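Local coordinates for protein BauA (Acinetobacter baumannii, PDB 6HCP) that serves as the TonB-dependent outer-membrane receptor for ferric preacinetobactin, taking up iron carried by this siderophore, at residues Ser101-Ile106 against Gln684-Asn689; Ser111-Met116 against Pro126-Ser131; Asn218-Glu223 against Asp273-Pro278. One frame throughout, in Å; residues are numbered along the deposited sequence.

Interaction 1. Residues Ser101-Ile106 against Gln684-Asn689; sequences SENYYI and QPQLTN
Ser101 and Gln686 approach each other where the plug domain of this TonB-dependent receptor meets the last extracellular loop of the surrounding β-barrel, the connection between strands 665-674 and 697-705. A water donates to Ser101 OG at 3.0 Å and accepts a weak bond from Gln686 NE2. Ser101 OG also donates to Glu102 O (2.7 Å), within its own segment. CB of Glu102 points away from the loop, and its carboxylate is bonded to Thr81 OG1 and Thr130 N of the plug. Asn103 carries the contact. Its CG lies anti to the backbone N (chi1 -175°), and Asn103 OD1 receives the N-H of Gln686 NE2 at 2.8 Å in a nearly straight bond (167°). The acceptor lies in the amide plane of Gln686, yet the donor stands well above the carbonyl plane of Asn103, the two amides being turned 74° apart. Gln686 reaches in with its chain extended beyond CG, and that methylene also lies against the acceptor, Gln686 CG to Asn103 OD1 measuring 3.3 Å. Asn103 ND2 serves two partners, Asn94 OD1 in the plug and a second water at 3.0 Å. Tyr105, whose side chain touches Ala603 and Val604 of barrel strand 599-618, brings its OH to within 2.7 Å of that same water. The third partner of this water is on the barrel loop: it donates to Gln684 O at 2.8 Å.

Interaction 2. Residues Ser111-Met116 against Pro126-Ser131; sequences SSTNDM and PFYRTS
Phe127 O accepts two hydrogen bonds, from Thr113 OG1 and Asn114 ND2, and so joins two loops of the plug domain, one running into strand 117-118 and the other into strand 135-142 of its mixed sheet. The Thr113 OG1 bond to Phe127 O is short, 2.7 Å, and lies in the carbonyl plane on a lone pair. The bond from Asn114 ND2 to Phe127 O, 2.9 Å, is bent (134°), with the donor tilted from that plane. Asn114 is itself set by an ST turn, in which its backbone N donates to Ser112 OG.

Among the flat groups, the Asn114 amide lies obliquely over the Phe127 ring, the planes 46° apart, with ND2 3.2 Å above the ring centre. Phe127 CD2 in turn sits over the face of the Tyr128 ring, while Thr113 OG1 comes at that ring's edge. Tyr128 also meets Tyr315 of barrel strand 302-318 edge-to-face.

In van der Waals contact, Met116 and Thr130 pass in opposite directions, both touching Leu163 of strand 159-165. The bend at chi3 (-66°) sets the methyl against the hydroxyl oxygen, Met116 CE lying 3.2 Å from Thr130 OG1.

Interaction 3. Residues Asn218-Glu223 against Asp273-Pro278; sequences NDQSKE and DTLLSP. With EDO (1,2-ethanediol), chain B.
Leu275 lays its side chain over the backbone of Asn218, its CB 3.5 Å from Asn218 O and its CD2 3.7 Å from the same oxygen. The contact joins two extracellular loops of the β-barrel, one leading into strand 221-234 and the other connecting strands 238-252 and 282-297. Its other methyl, Leu275 CD1, is 4.2 Å from Gln220 NE2. The Gln220 amide is held by other partners, with OE1 on Ser97 of the plug and NE2 on the carbonyl of Gly253.

One direct hydrogen bond links the loops: Asn218 N donates to Asp273 O at 2.9 Å, nearly straight (169°) and in the carbonyl plane. Beside it the Asn218 amide and the Asp273 carboxylate cross obliquely, their planes 46° apart. Asn218 OD1 and Asp273 OD2 come within 3.7 Å; Asp273 OD1 is salt-bridged to Lys271. Asp219, at the exposed margin, pairs with Lys268 of the second subunit.

A molecule of 1,2-ethanediol, probably from the crystallisation liquor, lies beside Thr274 and Leu275. Its fit against the Asn218 amide is too tight to be trusted, but Leu275 N donates to its O1 at 2.9 Å, almost in line (175°).

Interactions 2 and 3 both fall, in that order, within the long span of chain between the two segments of interaction 1. Interaction 2 is internal to the plug, interaction 1 joins plug to barrel, and interaction 3 joins two barrel loops. Interactions 1 and 2 have centres about 12 Å apart and touch directly: Glu102 links them, probably by hydrogen bonds, through its N to Tyr128 O (2.9 Å) and its OE2 to Thr130 N (3.1 Å). Interaction 3 stands apart, its centre about 17 Å from that of interaction 1 and about 22 Å from that of interaction 2. Only interaction 1 bridges plug and barrel between its own segments, although Gln220 of interaction 3 reaches Ser97 of the plug.

Interaction 1. Residues Ser101-Ile106 against Gln684-Asn689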
# COMPACT_ATOMS: atom_id res chain seq x y z
N SER A 101 3.18 24.01 -15.57
CA SER A 101 3.62 24.98 -14.58
C SER A 101 3.12 24.55 -13.21
O SER A 101 2.21 23.73 -13.12
CB SER A 101 3.15 26.40 -14.88
OG SER A 101 1.79 26.58 -14.47
N GLU A 102 3.64 25.21 -12.17
CA GLU A 102 3.02 25.14 -10.84
C GLU A 102 1.71 25.93 -10.90
O GLU A 102 1.48 26.74 -11.80
CB GLU A 102 3.92 25.74 -9.76
CG GLU A 102 5.31 25.10 -9.67
CD GLU A 102 6.10 25.53 -8.44
OE1 GLU A 102 5.50 25.50 -7.35
OE2 GLU A 102 7.32 25.88 -8.57
N ASN A 103 0.82 25.62 -9.97
CA ASN A 103 -0.48 26.28 -9.92
C ASN A 103 -0.95 26.37 -8.48
O ASN A 103 -1.25 25.35 -7.86
CB ASN A 103 -1.53 25.57 -10.76
CG ASN A 103 -2.84 26.33 -10.81
OD1 ASN A 103 -2.84 27.54 -10.96
ND2 ASN A 103 -3.96 25.65 -10.63
N TYR A 104 -0.99 27.58 -7.93
CA TYR A 104 -1.52 27.77 -6.58
C TYR A 104 -2.27 29.11 -6.46
O TYR A 104 -2.09 30.03 -7.24
CB TYR A 104 -0.40 27.69 -5.53
CG TYR A 104 0.80 28.55 -5.80
CD1 TYR A 104 0.88 29.85 -5.36
CD2 TYR A 104 1.90 28.03 -6.46
CE1 TYR A 104 1.95 30.67 -5.68
CE2 TYR A 104 3.01 28.83 -6.75
CZ TYR A 104 3.03 30.15 -6.37
OH TYR A 104 4.12 30.93 -6.68
N TYR A 105 -3.21 29.11 -5.53
CA TYR A 105 -3.99 30.25 -5.12
C TYR A 105 -3.57 30.63 -3.69
O TYR A 105 -3.30 29.75 -2.87
CB TYR A 105 -5.48 29.92 -5.13
CG TYR A 105 -6.05 29.58 -6.48
CD1 TYR A 105 -5.87 28.32 -7.03
CD2 TYR A 105 -6.94 30.44 -7.10
CE1 TYR A 105 -6.43 27.98 -8.25
CE2 TYR A 105 -7.45 30.15 -8.36
CZ TYR A 105 -7.24 28.90 -8.91
OH TYR A 105 -7.80 28.61 -10.11
N ILE A 106 -3.60 31.93 -3.40
CA ILE A 106 -3.42 32.46 -2.05
C ILE A 106 -4.63 33.34 -1.73
O ILE A 106 -5.02 34.18 -2.54
CB ILE A 106 -2.08 33.24 -1.95
CG1 ILE A 106 -0.89 32.39 -2.41
CG2 ILE A 106 -1.89 33.75 -0.53
CD1 ILE A 106 0.43 33.11 -2.44
N GLN A 684 -9.20 21.60 -10.51
CA GLN A 684 -9.19 22.48 -11.66
C GLN A 684 -7.79 23.05 -11.84
O GLN A 684 -7.33 23.85 -11.03
CB GLN A 684 -10.20 23.62 -11.53
CG GLN A 684 -10.25 24.52 -12.77
CD GLN A 684 -11.60 25.16 -12.99
OE1 GLN A 684 -11.78 26.35 -12.74
NE2 GLN A 684 -12.54 24.40 -13.56
N PRO A 685 -7.15 22.77 -12.99
CA PRO A 685 -5.87 23.41 -13.32
C PRO A 685 -6.10 24.74 -14.03
O PRO A 685 -7.26 25.11 -14.33
CB PRO A 685 -5.26 22.36 -14.25
CG PRO A 685 -6.45 21.87 -15.04
CD PRO A 685 -7.62 21.90 -14.07
N GLN A 686 -5.02 25.35 -14.49
CA GLN A 686 -5.10 26.49 -15.43
C GLN A 686 -5.48 26.02 -16.83
O GLN A 686 -5.07 24.94 -17.28
CB GLN A 686 -3.76 27.21 -15.46
CG GLN A 686 -3.49 27.96 -14.16
CD GLN A 686 -2.22 28.76 -14.21
OE1 GLN A 686 -1.85 29.29 -15.26
NE2 GLN A 686 -1.59 28.96 -13.06
N LEU A 687 -6.32 26.83 -17.48
CA LEU A 687 -6.65 26.81 -18.93
C LEU A 687 -7.63 25.69 -19.30
O LEU A 687 -8.34 25.85 -20.27
CB LEU A 687 -5.38 26.73 -19.77
CG LEU A 687 -4.40 27.89 -19.58
CD1 LEU A 687 -3.27 27.81 -20.60
CD2 LEU A 687 -5.10 29.25 -19.65
N THR A 688 -7.68 24.59 -18.56
CA THR A 688 -8.65 23.52 -18.83
C THR A 688 -9.44 23.26 -17.55
O THR A 688 -9.07 23.73 -16.48
CB THR A 688 -7.97 22.22 -19.31
OG1 THR A 688 -7.04 21.82 -18.30
CG2 THR A 688 -7.26 22.36 -20.65
N ASN A 689 -10.54 22.50 -17.65
CA ASN A 689 -11.52 22.39 -16.56
C ASN A 689 -11.03 21.49 -15.41
O ASN A 689 -11.32 21.78 -14.25
CB ASN A 689 -12.86 21.85 -17.05
CG ASN A 689 -13.60 22.76 -18.02
OD1 ASN A 689 -14.40 22.25 -18.80
ND2 ASN A 689 -13.37 24.07 -17.97
O HOH W 1 1.55 29.59 -14.20
O HOH W 2 -6.68 26.53 -11.38

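Interaction 2. Residues Ser111-Met116 against Pro126-Ser131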
# COMPACT_ATOMS: atom_id res chain seq x y z
N SER A 111 -2.06 33.21 -7.69
CA SER A 111 -0.77 33.80 -7.48
C SER A 111 0.21 33.21 -8.50
O SER A 111 0.57 32.04 -8.42
CB SER A 111 -0.28 33.57 -6.06
OG SER A 111 1.02 34.16 -5.88
N SER A 112 0.55 34.02 -9.51
CA SER A 112 1.27 33.52 -10.68
C SER A 112 2.71 33.16 -10.31
O SER A 112 3.41 33.94 -9.61
CB SER A 112 1.23 34.54 -11.81
OG SER A 112 2.06 34.14 -12.90
N THR A 113 3.22 32.08 -10.91
CA THR A 113 4.62 31.74 -10.82
C THR A 113 5.48 32.89 -11.35
O THR A 113 6.61 33.06 -10.92
CB THR A 113 4.90 30.43 -11.56
OG1 THR A 113 4.47 30.54 -12.92
CG2 THR A 113 4.21 29.27 -10.87
N ASN A 114 4.95 33.61 -12.33
CA ASN A 114 5.68 34.71 -12.96
C ASN A 114 5.98 35.85 -11.97
O ASN A 114 6.77 36.74 -12.30
CB ASN A 114 4.86 35.40 -14.06
CG ASN A 114 4.68 34.63 -15.34
OD1 ASN A 114 3.97 35.12 -16.22
ND2 ASN A 114 5.14 33.38 -15.40
N ASP A 115 5.26 35.88 -10.84
CA ASP A 115 5.19 37.01 -9.93
C ASP A 115 5.99 36.77 -8.64
O ASP A 115 5.85 37.51 -7.67
CB ASP A 115 3.74 37.37 -9.60
CG ASP A 115 3.01 37.99 -10.79
OD1 ASP A 115 3.71 38.34 -11.76
OD2 ASP A 115 1.76 38.05 -10.77
N MET A 116 6.82 35.73 -8.61
CA MET A 116 7.67 35.53 -7.43
C MET A 116 8.83 36.52 -7.46
O MET A 116 9.32 36.86 -8.54
CB MET A 116 8.24 34.11 -7.40
CG MET A 116 7.17 33.04 -7.41
SD MET A 116 7.97 31.43 -7.09
CE MET A 116 8.97 31.25 -8.55
N PRO A 126 12.52 31.50 -12.15
CA PRO A 126 12.02 30.70 -13.27
C PRO A 126 10.54 30.99 -13.56
O PRO A 126 9.78 31.26 -12.64
CB PRO A 126 12.26 29.26 -12.79
CG PRO A 126 13.46 29.39 -11.89
CD PRO A 126 13.22 30.69 -11.14
N PHE A 127 10.17 30.93 -14.83
CA PHE A 127 8.88 31.45 -15.30
C PHE A 127 7.70 30.63 -14.75
O PHE A 127 6.72 31.20 -14.33
CB PHE A 127 8.86 31.44 -16.82
CG PHE A 127 7.84 32.36 -17.45
CD1 PHE A 127 8.06 33.72 -17.53
CD2 PHE A 127 6.69 31.85 -18.04
CE1 PHE A 127 7.17 34.54 -18.21
CE2 PHE A 127 5.78 32.68 -18.68
CZ PHE A 127 6.02 34.03 -18.76
N TYR A 128 7.81 29.30 -14.75
CA TYR A 128 6.64 28.44 -14.52
C TYR A 128 6.86 27.42 -13.39
O TYR A 128 5.89 26.93 -12.82
CB TYR A 128 6.27 27.68 -15.79
CG TYR A 128 5.43 28.43 -16.79
CD1 TYR A 128 4.52 29.40 -16.41
CD2 TYR A 128 5.59 28.18 -18.14
CE1 TYR A 128 3.71 30.03 -17.34
CE2 TYR A 128 4.75 28.76 -19.08
CZ TYR A 128 3.85 29.73 -18.69
OH TYR A 128 3.09 30.32 -19.64
N ARG A 129 8.10 26.97 -13.16
CA ARG A 129 8.36 26.05 -12.04
C ARG A 129 9.78 26.26 -11.52
O ARG A 129 10.70 26.38 -12.31
CB ARG A 129 8.15 24.59 -12.47
CG ARG A 129 8.48 23.56 -11.39
CD ARG A 129 7.55 22.35 -11.46
NE ARG A 129 7.60 21.72 -12.76
CZ ARG A 129 6.56 21.50 -13.55
NH1 ARG A 129 5.32 21.49 -13.06
NH2 ARG A 129 6.80 21.15 -14.80
N THR A 130 9.91 26.31 -10.20
CA THR A 130 11.14 26.57 -9.53
C THR A 130 11.47 25.41 -8.58
O THR A 130 10.79 25.24 -7.58
CB THR A 130 11.11 27.92 -8.79
OG1 THR A 130 10.90 28.95 -9.76
CG2 THR A 130 12.39 28.19 -8.03
N SER A 131 12.61 24.75 -8.82
CA SER A 131 13.14 23.77 -7.86
C SER A 131 13.90 24.51 -6.77
O SER A 131 14.59 25.50 -7.03
CB SER A 131 14.00 22.71 -8.55
OG SER A 131 14.17 21.57 -7.70
O HOH W 3 9.00 33.86 -11.92

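Interaction 3. Residues Asn218-Glu223 against Asp273-Pro278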
# COMPACT_ATOMS: atom_id res chain seq x y z
N ASN A 218 1.77 7.33 -14.86
CA ASN A 218 2.07 6.46 -16.02
C ASN A 218 2.65 7.28 -17.17
O ASN A 218 2.09 8.30 -17.57
CB ASN A 218 0.83 5.74 -16.55
CG ASN A 218 0.26 4.71 -15.58
OD1 ASN A 218 0.91 4.30 -14.63
ND2 ASN A 218 -0.98 4.31 -15.82
N ASP A 219 3.78 6.79 -17.72
CA ASP A 219 4.40 7.33 -18.94
C ASP A 219 4.80 8.81 -18.76
O ASP A 219 4.99 9.52 -19.74
CB ASP A 219 3.45 7.28 -20.13
CG ASP A 219 3.16 5.87 -20.62
OD1 ASP A 219 4.04 5.00 -20.40
OD2 ASP A 219 2.02 5.64 -21.09
N GLN A 220 5.00 9.23 -17.52
CA GLN A 220 5.49 10.58 -17.24
C GLN A 220 6.91 10.48 -16.70
O GLN A 220 7.18 9.67 -15.84
CB GLN A 220 4.58 11.27 -16.23
CG GLN A 220 4.90 12.74 -16.00
CD GLN A 220 3.88 13.36 -15.08
OE1 GLN A 220 4.03 13.33 -13.86
NE2 GLN A 220 2.79 13.87 -15.66
N SER A 221 7.81 11.29 -17.24
CA SER A 221 9.15 11.40 -16.73
C SER A 221 9.49 12.87 -16.51
O SER A 221 8.96 13.75 -17.19
CB SER A 221 10.13 10.72 -17.66
OG SER A 221 10.21 11.43 -18.88
N LYS A 222 10.31 13.13 -15.49
CA LYS A 222 10.62 14.48 -15.03
C LYS A 222 12.13 14.66 -14.95
O LYS A 222 12.81 13.84 -14.34
CB LYS A 222 10.02 14.70 -13.64
CG LYS A 222 8.50 14.69 -13.58
CD LYS A 222 8.02 14.80 -12.17
CE LYS A 222 6.53 14.95 -12.04
NZ LYS A 222 6.11 14.83 -10.63
N GLU A 223 12.63 15.68 -15.65
CA GLU A 223 14.03 16.05 -15.63
C GLU A 223 14.16 17.49 -15.10
O GLU A 223 13.37 18.38 -15.47
CB GLU A 223 14.63 15.87 -17.02
CG GLU A 223 16.09 16.30 -17.09
CD GLU A 223 16.69 16.37 -18.48
OE1 GLU A 223 15.93 16.42 -19.48
OE2 GLU A 223 17.94 16.42 -18.56
N ASP A 273 -2.91 7.41 -11.05
CA ASP A 273 -1.66 7.46 -11.81
C ASP A 273 -1.93 7.49 -13.33
O ASP A 273 -1.00 7.44 -14.10
CB ASP A 273 -0.70 6.31 -11.45
CG ASP A 273 -1.29 4.92 -11.61
OD1 ASP A 273 -2.46 4.81 -12.02
OD2 ASP A 273 -0.58 3.94 -11.29
N THR A 274 -3.17 7.71 -13.74
CA THR A 274 -3.54 7.80 -15.14
C THR A 274 -3.02 9.13 -15.72
O THR A 274 -3.26 10.17 -15.15
CB THR A 274 -5.06 7.71 -15.30
OG1 THR A 274 -5.56 6.52 -14.68
CG2 THR A 274 -5.53 7.78 -16.73
N LEU A 275 -2.51 9.09 -16.94
CA LEU A 275 -2.17 10.29 -17.70
C LEU A 275 -3.23 10.47 -18.79
O LEU A 275 -3.39 9.63 -19.66
CB LEU A 275 -0.78 10.13 -18.32
CG LEU A 275 -0.34 11.32 -19.16
CD1 LEU A 275 -0.26 12.58 -18.32
CD2 LEU A 275 0.98 11.03 -19.86
N LEU A 276 -3.95 11.59 -18.74
CA LEU A 276 -5.07 11.84 -19.66
C LEU A 276 -4.67 12.77 -20.82
O LEU A 276 -5.52 13.27 -21.55
CB LEU A 276 -6.24 12.42 -18.87
CG LEU A 276 -6.93 11.44 -17.92
CD1 LEU A 276 -8.10 12.11 -17.23
CD2 LEU A 276 -7.40 10.19 -18.67
N SER A 277 -3.37 12.96 -20.99
CA SER A 277 -2.82 13.72 -22.10
C SER A 277 -1.88 12.79 -22.88
O SER A 277 -1.44 11.78 -22.34
CB SER A 277 -2.08 14.97 -21.58
OG SER A 277 -2.94 15.79 -20.79
N PRO A 278 -1.47 13.16 -24.10
CA PRO A 278 -0.62 12.29 -24.91
C PRO A 278 0.66 11.84 -24.19
O PRO A 278 1.39 12.65 -23.64
CB PRO A 278 -0.29 13.14 -26.15
CG PRO A 278 -1.45 14.11 -26.27
CD PRO A 278 -1.94 14.34 -24.85
C1 EDO B . -2.60 5.57 -17.53
O1 EDO B . -1.92 6.55 -18.30
C2 EDO B . -3.15 4.62 -18.56
O2 EDO B . -3.13 5.43 -19.74